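Nudix Hydrolase, RenU (Mycolicibacterium smegmatis, PDB 6UUF) is a magnesium-dependent hydrolase of the Nudix family that probably cleaves dinucleotides such as NADH. Local coordinates at residues A[25-33]-A[153-162]; A[37-48]-A[124-134]. The protein carries 3 engineered substitutions. All coordinates share one frame; numbering follows the deposited sequence.

Both contacts involve one mixed sheet of the Nudix domain, with their centres about 16 Å apart. Contact 2 pairs strand 37-44 with strand 126-133, while contact 1 brings the end of helix 144-158 and the chain after it to strand 23-31, which also pairs with 37-44. Probable hydrogen bonds join them, A30 O to A38 N at 2.7 Å and L28 O to L40 N at 3.1 Å, and W131 CZ3 of contact 2 packs 3.6 Å from A30 CB. A weak hydrogen bond between E134 and T157 gives a second connection. Contact 2 also borders helix 67-79, the helix of the Nudix motif, whose metal-binding glutamates are alanines in this chain, probably the engineered substitutions.

Contact 1: A[25-33]-A[153-162]; sequences GLLLRAPMP and LREVTATIPL
The C-terminal helix 144-158 of the Nudix domain ends beside strand 23-31, where the guanidinium of R29 reaches the carbonyls of T157 and I160. The strand and helix segments run at 48° to each other, axes 12.0 Å apart, so side chains, chiefly that of R29, span the gap. R29 bends at its third torsion (chi3 -60°) and meets I160 O end-on with two nitrogens, NH1 at 2.7 Å and NH2 at 2.9 Å, the oxygen lying in the guanidinium plane. NH1 adds a weak bond to T157 O, which also accepts from I160 N as the helix unwinds. Helix 144-158, lying against the mixed sheet, is part of the α/β/α sandwich of Nudix proteins. NE of R29 forms a salt bridge with D113 on the adjacent strand 104-113, so the group is held at several points. L162 lies over one of its faces, with CD1 3.7 Å from CZ of R29, while its other methyl, CD2, rests 3.6 Å from P31 CD. Nearer the start of the strand the contact is apolar: L27 crosses T157 at about a right angle, L27 CD2 being 4.1 Å from T157 CG2, and the same methyl meets CB of L153.

Contact 2: A[37-48]-A[124-134]; sequences AAVLLQHRAPWS and RESAELRWVLE
Strands 37-44 and 128-133 pair antiparallel with their axes 4.2 Å apart and 148° between their directions, and reciprocal backbone hydrogen bonds join V39 to V132 and L41 to R130. E134 N extends the pairing to A37 O at one end, and A45 N reaches E125 O at the other. On the sheet face that carries L40, Q42, L129 and W131, CB of L40 sits over the six-membered ring of W131, 3.8 Å from its centroid and 8° off the normal, a CH-pi contact. A38 O lies at the edge of that indole, whose NE1 is hydrogen-bonded to L118 O. Further along, Q42 runs out extended, with CG anti to the backbone N (chi1 -170°), and its NE2 donates to S126 OG at 2.9 Å, the oxygen lying in the amide plane. S126 OG is also hydrogen-bonded to A78 O of helix 67-79, so this polar chain ties the sheet to the Nudix-box helix, on which L129 packs as well. The carboxylate of E125 stands almost perpendicular to the Q42 amide, and E125 OE1 takes a weak bond from Q42 NE2 at 3.4 Å. E125 OE2 lies 3.6 Å from R44 NH1, well out of the guanidinium plane, so the attraction is one of charge. Across the opposite face, L41 CD1 meets V132 CG2 at 4.1 Å. V39, on that face too, crosses the E134 side chain at about a right angle, V39 CG1 lying 3.8 Å from E134 CG. On the same face R130 grips the E128 carboxylate side-on through NE and NH2.

Contact 1: A[25-33]-A[153-162]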
loop_
_atom_site.group_PDB
_atom_site.type_symbol
_atom_site.label_atom_id
_atom_site.label_comp_id
_atom_site.label_asym_id
_atom_site.label_seq_id
_atom_site.Cartn_x
_atom_site.Cartn_y
_atom_site.Cartn_z
ATOM N N GLY A 25 2.509 2.621 1.212
ATOM C CA GLY A 25 1.338 1.748 1.343
ATOM C C GLY A 25 1.699 0.369 1.842
ATOM O O GLY A 25 2.808 -0.111 1.565
ATOM N N LEU A 26 0.749 -0.267 2.545
ATOM C CA LEU A 26 0.929 -1.597 3.062
ATOM C C LEU A 26 0.381 -2.658 2.146
ATOM O O LEU A 26 -0.810 -2.686 1.893
ATOM C CB LEU A 26 0.251 -1.722 4.406
ATOM C CG LEU A 26 0.795 -2.846 5.266
ATOM C CD1 LEU A 26 2.267 -2.702 5.623
ATOM C CD2 LEU A 26 -0.070 -2.875 6.522
ATOM N N LEU A 27 1.253 -3.550 1.685
ATOM C CA LEU A 27 0.864 -4.798 1.017
ATOM C C LEU A 27 0.906 -5.897 2.041
ATOM O O LEU A 27 1.956 -6.504 2.286
ATOM C CB LEU A 27 1.823 -5.093 -0.140
ATOM C CG LEU A 27 1.627 -6.369 -0.945
ATOM C CD1 LEU A 27 0.191 -6.428 -1.391
ATOM C CD2 LEU A 27 2.520 -6.347 -2.196
ATOM N N LEU A 28 -0.226 -6.118 2.686
ATOM C CA LEU A 28 -0.347 -7.090 3.756
ATOM C C LEU A 28 -0.803 -8.447 3.185
ATOM O O LEU A 28 -1.852 -8.513 2.555
ATOM C CB LEU A 28 -1.360 -6.625 4.779
ATOM C CG LEU A 28 -1.542 -7.565 5.978
ATOM C CD1 LEU A 28 -0.229 -7.855 6.737
ATOM C CD2 LEU A 28 -2.540 -6.911 6.909
ATOM N N ARG A 29 -0.028 -9.501 3.445
ATOM C CA ARG A 29 -0.290 -10.855 2.953
ATOM C C ARG A 29 -0.810 -11.735 4.044
ATOM O O ARG A 29 -0.383 -11.599 5.198
ATOM C CB ARG A 29 0.951 -11.489 2.358
ATOM C CG ARG A 29 1.656 -10.600 1.329
ATOM C CD ARG A 29 2.915 -11.280 0.793
ATOM N NE ARG A 29 3.910 -11.580 1.842
ATOM C CZ ARG A 29 5.027 -12.272 1.631
ATOM N NH1 ARG A 29 5.314 -12.781 0.420
ATOM N NH2 ARG A 29 5.852 -12.479 2.643
ATOM N N ALA A 30 -1.746 -12.617 3.692
ATOM C CA ALA A 30 -2.226 -13.658 4.623
ATOM C C ALA A 30 -2.489 -14.996 3.945
ATOM O O ALA A 30 -2.948 -15.040 2.819
ATOM C CB ALA A 30 -3.461 -13.215 5.404
ATOM N N PRO A 31 -2.182 -16.097 4.646
ATOM C CA PRO A 31 -2.444 -17.411 4.061
ATOM C C PRO A 31 -3.920 -17.719 4.138
ATOM O O PRO A 31 -4.581 -17.342 5.116
ATOM C CB PRO A 31 -1.657 -18.362 4.960
ATOM C CG PRO A 31 -1.371 -17.606 6.214
ATOM C CD PRO A 31 -1.818 -16.197 6.071
ATOM N N MET A 32 -4.437 -18.379 3.123
ATOM C CA MET A 32 -5.815 -18.874 3.200
ATOM C C MET A 32 -5.846 -20.282 3.822
ATOM O O MET A 32 -4.815 -20.974 3.810
ATOM C CB MET A 32 -6.413 -18.855 1.804
ATOM C CG MET A 32 -6.561 -17.456 1.243
ATOM S SD MET A 32 -7.577 -16.478 2.357
ATOM C CE MET A 32 -8.677 -15.587 1.267
ATOM N N PRO A 33 -7.003 -20.718 4.382
ATOM C CA PRO A 33 -7.013 -22.139 4.813
ATOM C C PRO A 33 -6.563 -23.069 3.668
ATOM O O PRO A 33 -5.760 -23.974 3.891
ATOM C CB PRO A 33 -8.469 -22.372 5.240
ATOM C CG PRO A 33 -8.959 -21.014 5.649
ATOM C CD PRO A 33 -8.263 -20.030 4.733
ATOM N N LEU A 153 5.900 -6.167 -7.917
ATOM C CA LEU A 153 5.634 -6.609 -6.536
ATOM C C LEU A 153 5.440 -8.099 -6.406
ATOM O O LEU A 153 5.864 -8.683 -5.418
ATOM C CB LEU A 153 4.398 -5.915 -5.942
ATOM C CG LEU A 153 4.674 -4.463 -5.653
ATOM C CD1 LEU A 153 3.406 -3.669 -5.475
ATOM C CD2 LEU A 153 5.560 -4.346 -4.424
ATOM N N ARG A 154 4.762 -8.724 -7.370
ATOM C CA ARG A 154 4.617 -10.183 -7.335
ATOM C C ARG A 154 5.949 -10.914 -7.395
ATOM O O ARG A 154 6.155 -11.913 -6.686
ATOM C CB ARG A 154 3.764 -10.629 -8.497
ATOM C CG ARG A 154 2.319 -10.304 -8.285
ATOM C CD ARG A 154 1.607 -11.549 -7.844
ATOM N NE ARG A 154 1.052 -12.228 -8.989
ATOM C CZ ARG A 154 0.509 -13.435 -8.958
ATOM N NH1 ARG A 154 0.498 -14.180 -7.842
ATOM N NH2 ARG A 154 -0.010 -13.897 -10.075
ATOM N N GLU A 155 6.840 -10.430 -8.268
ATOM C CA GLU A 155 8.176 -11.039 -8.399
ATOM C C GLU A 155 8.911 -10.938 -7.047
ATOM O O GLU A 155 9.499 -11.888 -6.548
ATOM C CB GLU A 155 8.971 -10.372 -9.524
ATOM C CG GLU A 155 8.384 -10.637 -10.899
ATOM C CD GLU A 155 8.941 -9.800 -12.051
ATOM O OE1 GLU A 155 9.781 -8.889 -11.852
ATOM O OE2 GLU A 155 8.508 -10.059 -13.199
ATOM N N VAL A 156 8.824 -9.777 -6.441
ATOM C CA VAL A 156 9.363 -9.598 -5.111
ATOM C C VAL A 156 8.659 -10.453 -4.073
ATOM O O VAL A 156 9.304 -11.100 -3.281
ATOM C CB VAL A 156 9.307 -8.131 -4.673
ATOM C CG1 VAL A 156 9.763 -7.970 -3.231
ATOM C CG2 VAL A 156 10.180 -7.290 -5.605
ATOM N N THR A 157 7.348 -10.483 -4.048
ATOM C CA THR A 157 6.701 -11.280 -2.991
ATOM C C THR A 157 7.099 -12.757 -3.100
ATOM O O THR A 157 7.247 -13.434 -2.082
ATOM C CB THR A 157 5.163 -11.130 -2.997
ATOM O OG1 THR A 157 4.689 -11.388 -4.304
ATOM C CG2 THR A 157 4.741 -9.712 -2.594
ATOM N N ALA A 158 7.305 -13.242 -4.330
ATOM C CA ALA A 158 7.603 -14.654 -4.553
ATOM C C ALA A 158 8.971 -15.021 -4.029
ATOM O O ALA A 158 9.224 -16.197 -3.790
ATOM C CB ALA A 158 7.476 -15.045 -6.028
ATOM N N THR A 159 9.849 -14.038 -3.831
ATOM C CA THR A 159 11.139 -14.319 -3.204
ATOM C C THR A 159 11.124 -14.202 -1.677
ATOM O O THR A 159 12.156 -14.365 -1.093
ATOM C CB THR A 159 12.250 -13.401 -3.723
ATOM O OG1 THR A 159 12.076 -12.096 -3.159
ATOM C CG2 THR A 159 12.250 -13.308 -5.268
ATOM N N ILE A 160 9.999 -13.888 -1.032
ATOM C CA ILE A 160 9.901 -13.998 0.427
ATOM C C ILE A 160 8.617 -14.697 0.787
ATOM O O ILE A 160 7.595 -14.056 0.881
ATOM C CB ILE A 160 9.940 -12.641 1.188
ATOM C CG1 ILE A 160 9.300 -11.507 0.386
ATOM C CG2 ILE A 160 11.381 -12.273 1.539
ATOM C CD1 ILE A 160 9.314 -10.178 1.113
ATOM N N PRO A 161 8.655 -16.019 1.008
ATOM C CA PRO A 161 7.421 -16.696 1.451
ATOM C C PRO A 161 6.970 -16.284 2.836
ATOM O O PRO A 161 7.778 -15.827 3.652
ATOM C CB PRO A 161 7.821 -18.160 1.471
ATOM C CG PRO A 161 9.322 -18.124 1.603
ATOM C CD PRO A 161 9.720 -16.993 0.734
ATOM N N LEU A 162 5.677 -16.454 3.092
ATOM C CA LEU A 162 5.105 -16.056 4.366
ATOM C C LEU A 162 5.780 -16.831 5.470
ATOM O O LEU A 162 6.236 -17.932 5.266
ATOM C CB LEU A 162 3.585 -16.289 4.442
ATOM C CG LEU A 162 2.686 -15.176 3.900
ATOM C CD1 LEU A 162 2.755 -15.142 2.383
ATOM C CD2 LEU A 162 1.256 -15.377 4.358
#

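Contact 2: A[37-48]-A[124-134]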
loop_
_atom_site.group_PDB
_atom_site.type_symbol
_atom_site.label_atom_id
_atom_site.label_comp_id
_atom_site.label_asym_id
_atom_site.label_seq_id
_atom_site.Cartn_x
_atom_site.Cartn_y
_atom_site.Cartn_z
ATOM N N ALA A 37 -1.819 -17.526 -0.838
ATOM C CA ALA A 37 -1.679 -16.212 -0.278
ATOM C C ALA A 37 -2.791 -15.230 -0.736
ATOM O O ALA A 37 -3.045 -15.103 -1.924
ATOM C CB ALA A 37 -0.328 -15.676 -0.660
ATOM N N ALA A 38 -3.414 -14.526 0.213
ATOM C CA ALA A 38 -4.228 -13.359 -0.113
ATOM C C ALA A 38 -3.574 -12.035 0.275
ATOM O O ALA A 38 -2.763 -11.986 1.167
ATOM C CB ALA A 38 -5.609 -13.460 0.531
ATOM N N VAL A 39 -3.971 -10.951 -0.395
ATOM C CA VAL A 39 -3.556 -9.611 -0.011
ATOM C C VAL A 39 -4.762 -8.717 0.282
ATOM O O VAL A 39 -5.857 -8.888 -0.264
ATOM C CB VAL A 39 -2.577 -8.970 -1.045
ATOM C CG1 VAL A 39 -1.377 -9.893 -1.267
ATOM C CG2 VAL A 39 -3.240 -8.709 -2.360
ATOM N N LEU A 40 -4.562 -7.748 1.163
ATOM C CA LEU A 40 -5.664 -6.925 1.619
ATOM C C LEU A 40 -5.722 -5.715 0.752
ATOM O O LEU A 40 -4.789 -4.951 0.746
ATOM C CB LEU A 40 -5.481 -6.535 3.081
ATOM C CG LEU A 40 -6.544 -5.554 3.569
ATOM C CD1 LEU A 40 -7.887 -6.255 3.580
ATOM C CD2 LEU A 40 -6.204 -5.017 4.937
ATOM N N LEU A 41 -6.810 -5.504 0.022
ATOM C CA LEU A 41 -6.887 -4.310 -0.796
ATOM C C LEU A 41 -8.027 -3.425 -0.354
ATOM O O LEU A 41 -9.022 -3.885 0.212
ATOM C CB LEU A 41 -7.041 -4.619 -2.287
ATOM C CG LEU A 41 -5.996 -5.532 -2.898
ATOM C CD1 LEU A 41 -6.309 -5.879 -4.355
ATOM C CD2 LEU A 41 -4.665 -4.864 -2.781
ATOM N N GLN A 42 -7.853 -2.163 -0.694
ATOM C CA GLN A 42 -8.776 -1.112 -0.396
ATOM C C GLN A 42 -9.430 -0.612 -1.688
ATOM O O GLN A 42 -8.737 -0.282 -2.655
ATOM C CB GLN A 42 -8.032 0.030 0.273
ATOM C CG GLN A 42 -8.944 1.094 0.842
ATOM C CD GLN A 42 -8.163 2.310 1.251
ATOM O OE1 GLN A 42 -7.358 2.825 0.474
ATOM N NE2 GLN A 42 -8.408 2.792 2.460
ATOM N N HIS A 43 -10.767 -0.599 -1.673
ATOM C CA HIS A 43 -11.573 -0.027 -2.749
ATOM C C HIS A 43 -11.762 1.453 -2.450
ATOM O O HIS A 43 -12.293 1.819 -1.392
ATOM C CB HIS A 43 -12.919 -0.698 -2.795
ATOM C CG HIS A 43 -13.742 -0.307 -3.984
ATOM N ND1 HIS A 43 -13.262 -0.358 -5.275
ATOM C CD2 HIS A 43 -15.023 0.126 -4.078
ATOM C CE1 HIS A 43 -14.209 0.029 -6.114
ATOM N NE2 HIS A 43 -15.287 0.329 -5.412
ATOM N N ARG A 44 -11.359 2.303 -3.375
ATOM C CA ARG A 44 -11.250 3.711 -3.056
ATOM C C ARG A 44 -12.651 4.326 -3.243
ATOM O O ARG A 44 -13.298 4.113 -4.284
ATOM C CB ARG A 44 -10.179 4.378 -3.928
ATOM C CG ARG A 44 -8.850 3.592 -4.037
ATOM C CD ARG A 44 -7.854 3.825 -2.930
ATOM N NE ARG A 44 -6.730 4.610 -3.445
ATOM C CZ ARG A 44 -6.576 5.931 -3.337
ATOM N NH1 ARG A 44 -7.475 6.700 -2.698
ATOM N NH2 ARG A 44 -5.497 6.496 -3.882
ATOM N N ALA A 45 -13.147 5.015 -2.212
ATOM C CA ALA A 45 -14.447 5.718 -2.311
ATOM C C ALA A 45 -14.362 6.757 -3.448
ATOM O O ALA A 45 -13.366 7.460 -3.500
ATOM C CB ALA A 45 -14.787 6.393 -0.982
ATOM N N PRO A 46 -15.354 6.820 -4.378
ATOM C CA PRO A 46 -15.425 7.864 -5.455
ATOM C C PRO A 46 -15.010 9.318 -5.126
ATOM O O PRO A 46 -14.357 9.962 -5.966
ATOM C CB PRO A 46 -16.893 7.790 -5.899
ATOM C CG PRO A 46 -17.160 6.305 -5.812
ATOM C CD PRO A 46 -16.352 5.762 -4.640
ATOM N N TRP A 47 -15.348 9.800 -3.915
ATOM C CA TRP A 47 -14.884 11.126 -3.457
ATOM C C TRP A 47 -13.381 11.268 -3.196
ATOM O O TRP A 47 -12.921 12.390 -3.077
ATOM C CB TRP A 47 -15.662 11.650 -2.233
ATOM C CG TRP A 47 -15.700 10.795 -0.990
ATOM C CD1 TRP A 47 -16.764 10.059 -0.558
ATOM C CD2 TRP A 47 -14.668 10.636 0.012
ATOM N NE1 TRP A 47 -16.460 9.430 0.624
ATOM C CE2 TRP A 47 -15.184 9.760 1.002
ATOM C CE3 TRP A 47 -13.360 11.128 0.159
ATOM C CZ2 TRP A 47 -14.436 9.355 2.142
ATOM C CZ3 TRP A 47 -12.599 10.724 1.304
ATOM C CH2 TRP A 47 -13.159 9.851 2.282
ATOM N N SER A 48 -12.637 10.155 -3.060
ATOM C CA SER A 48 -11.172 10.185 -2.859
ATOM C C SER A 48 -10.402 10.041 -4.183
ATOM O O SER A 48 -10.999 9.730 -5.255
ATOM C CB SER A 48 -10.716 9.105 -1.849
ATOM O OG SER A 48 -10.721 7.787 -2.405
ATOM N N ARG A 124 -12.370 6.187 7.004
ATOM C CA ARG A 124 -11.695 7.053 6.033
ATOM C C ARG A 124 -12.233 6.781 4.598
ATOM O O ARG A 124 -13.464 6.731 4.420
ATOM C CB ARG A 124 -10.160 6.908 6.161
ATOM C CG ARG A 124 -9.584 7.389 7.495
ATOM C CD ARG A 124 -9.073 8.819 7.385
ATOM N NE ARG A 124 -8.366 9.275 8.581
ATOM C CZ ARG A 124 -7.659 10.409 8.669
ATOM N NH1 ARG A 124 -7.543 11.240 7.630
ATOM N NH2 ARG A 124 -7.053 10.719 9.814
ATOM N N GLU A 125 -11.353 6.545 3.612
ATOM C CA GLU A 125 -11.784 6.304 2.210
ATOM C C GLU A 125 -12.058 4.806 1.899
ATOM O O GLU A 125 -12.240 4.423 0.725
ATOM C CB GLU A 125 -10.836 6.927 1.138
ATOM C CG GLU A 125 -9.521 7.527 1.594
ATOM C CD GLU A 125 -8.433 6.499 1.804
ATOM O OE1 GLU A 125 -8.187 6.130 2.975
ATOM O OE2 GLU A 125 -7.824 6.086 0.790
ATOM N N SER A 126 -12.091 3.972 2.946
ATOM C CA SER A 126 -12.361 2.542 2.794
ATOM C C SER A 126 -13.840 2.371 2.517
ATOM O O SER A 126 -14.681 2.402 3.439
ATOM C CB SER A 126 -11.921 1.756 4.036
ATOM O OG SER A 126 -10.537 1.979 4.282
ATOM N N ALA A 127 -14.134 2.290 1.221
ATOM C CA ALA A 127 -15.465 1.965 0.744
ATOM C C ALA A 127 -15.671 0.477 1.001
ATOM O O ALA A 127 -16.739 0.048 1.454
ATOM C CB ALA A 127 -15.605 2.279 -0.744
ATOM N N GLU A 128 -14.626 -0.287 0.698
ATOM C CA GLU A 128 -14.516 -1.665 1.112
ATOM C C GLU A 128 -13.006 -1.998 1.280
ATOM O O GLU A 128 -12.102 -1.344 0.720
ATOM C CB GLU A 128 -15.234 -2.586 0.087
ATOM C CG GLU A 128 -15.525 -4.015 0.572
ATOM C CD GLU A 128 -15.755 -5.025 -0.557
ATOM O OE1 GLU A 128 -16.201 -4.635 -1.659
ATOM O OE2 GLU A 128 -15.495 -6.229 -0.334
ATOM N N LEU A 129 -12.763 -2.954 2.148
ATOM C CA LEU A 129 -11.516 -3.677 2.211
ATOM C C LEU A 129 -11.828 -5.127 1.934
ATOM O O LEU A 129 -12.811 -5.678 2.442
ATOM C CB LEU A 129 -10.920 -3.559 3.580
ATOM C CG LEU A 129 -10.423 -2.166 3.882
ATOM C CD1 LEU A 129 -10.611 -1.910 5.374
ATOM C CD2 LEU A 129 -8.977 -2.064 3.404
ATOM N N ARG A 130 -10.967 -5.754 1.146
ATOM C CA ARG A 130 -11.192 -7.108 0.758
ATOM C C ARG A 130 -9.870 -7.876 0.616
ATOM O O ARG A 130 -8.873 -7.385 0.029
ATOM C CB ARG A 130 -11.953 -7.097 -0.559
ATOM C CG ARG A 130 -12.704 -8.386 -0.801
ATOM C CD ARG A 130 -13.108 -8.479 -2.256
ATOM N NE ARG A 130 -14.311 -7.700 -2.572
ATOM C CZ ARG A 130 -14.776 -7.477 -3.807
ATOM N NH1 ARG A 130 -14.140 -7.931 -4.917
ATOM N NH2 ARG A 130 -15.890 -6.785 -3.931
ATOM N N TRP A 131 -9.880 -9.070 1.192
ATOM C CA TRP A 131 -8.808 -10.004 1.023
ATOM C C TRP A 131 -8.959 -10.593 -0.350
ATOM O O TRP A 131 -10.045 -11.050 -0.695
ATOM C CB TRP A 131 -8.876 -11.058 2.106
ATOM C CG TRP A 131 -8.405 -10.543 3.419
ATOM C CD1 TRP A 131 -9.177 -10.169 4.495
ATOM C CD2 TRP A 131 -7.051 -10.324 3.799
ATOM N NE1 TRP A 131 -8.374 -9.749 5.518
ATOM C CE2 TRP A 131 -7.069 -9.831 5.134
ATOM C CE3 TRP A 131 -5.808 -10.507 3.144
ATOM C CZ2 TRP A 131 -5.897 -9.499 5.831
ATOM C CZ3 TRP A 131 -4.643 -10.203 3.829
ATOM C CH2 TRP A 131 -4.690 -9.699 5.173
ATOM N N VAL A 132 -7.903 -10.550 -1.149
ATOM C CA VAL A 132 -7.975 -10.970 -2.577
ATOM C C VAL A 132 -6.830 -11.931 -2.847
ATOM O O VAL A 132 -5.686 -11.637 -2.556
ATOM C CB VAL A 132 -7.852 -9.772 -3.521
ATOM C CG1 VAL A 132 -7.795 -10.183 -4.999
ATOM C CG2 VAL A 132 -9.019 -8.822 -3.285
ATOM N N LEU A 133 -7.122 -13.103 -3.371
ATOM C CA LEU A 133 -6.040 -14.025 -3.732
ATOM C C LEU A 133 -5.042 -13.302 -4.644
ATOM O O LEU A 133 -5.462 -12.586 -5.535
ATOM C CB LEU A 133 -6.577 -15.286 -4.401
ATOM C CG LEU A 133 -7.305 -16.226 -3.438
ATOM C CD1 LEU A 133 -8.095 -17.285 -4.202
ATOM C CD2 LEU A 133 -6.348 -16.874 -2.468
ATOM N N GLU A 134 -3.745 -13.452 -4.349
ATOM C CA GLU A 134 -2.683 -12.865 -5.144
ATOM C C GLU A 134 -2.826 -13.035 -6.648
ATOM O O GLU A 134 -2.616 -12.096 -7.396
ATOM C CB GLU A 134 -1.342 -13.484 -4.758
ATOM C CG GLU A 134 -0.692 -12.915 -3.533
ATOM C CD GLU A 134 0.786 -13.313 -3.444
ATOM O OE1 GLU A 134 1.046 -14.550 -3.345
ATOM O OE2 GLU A 134 1.667 -12.398 -3.504
#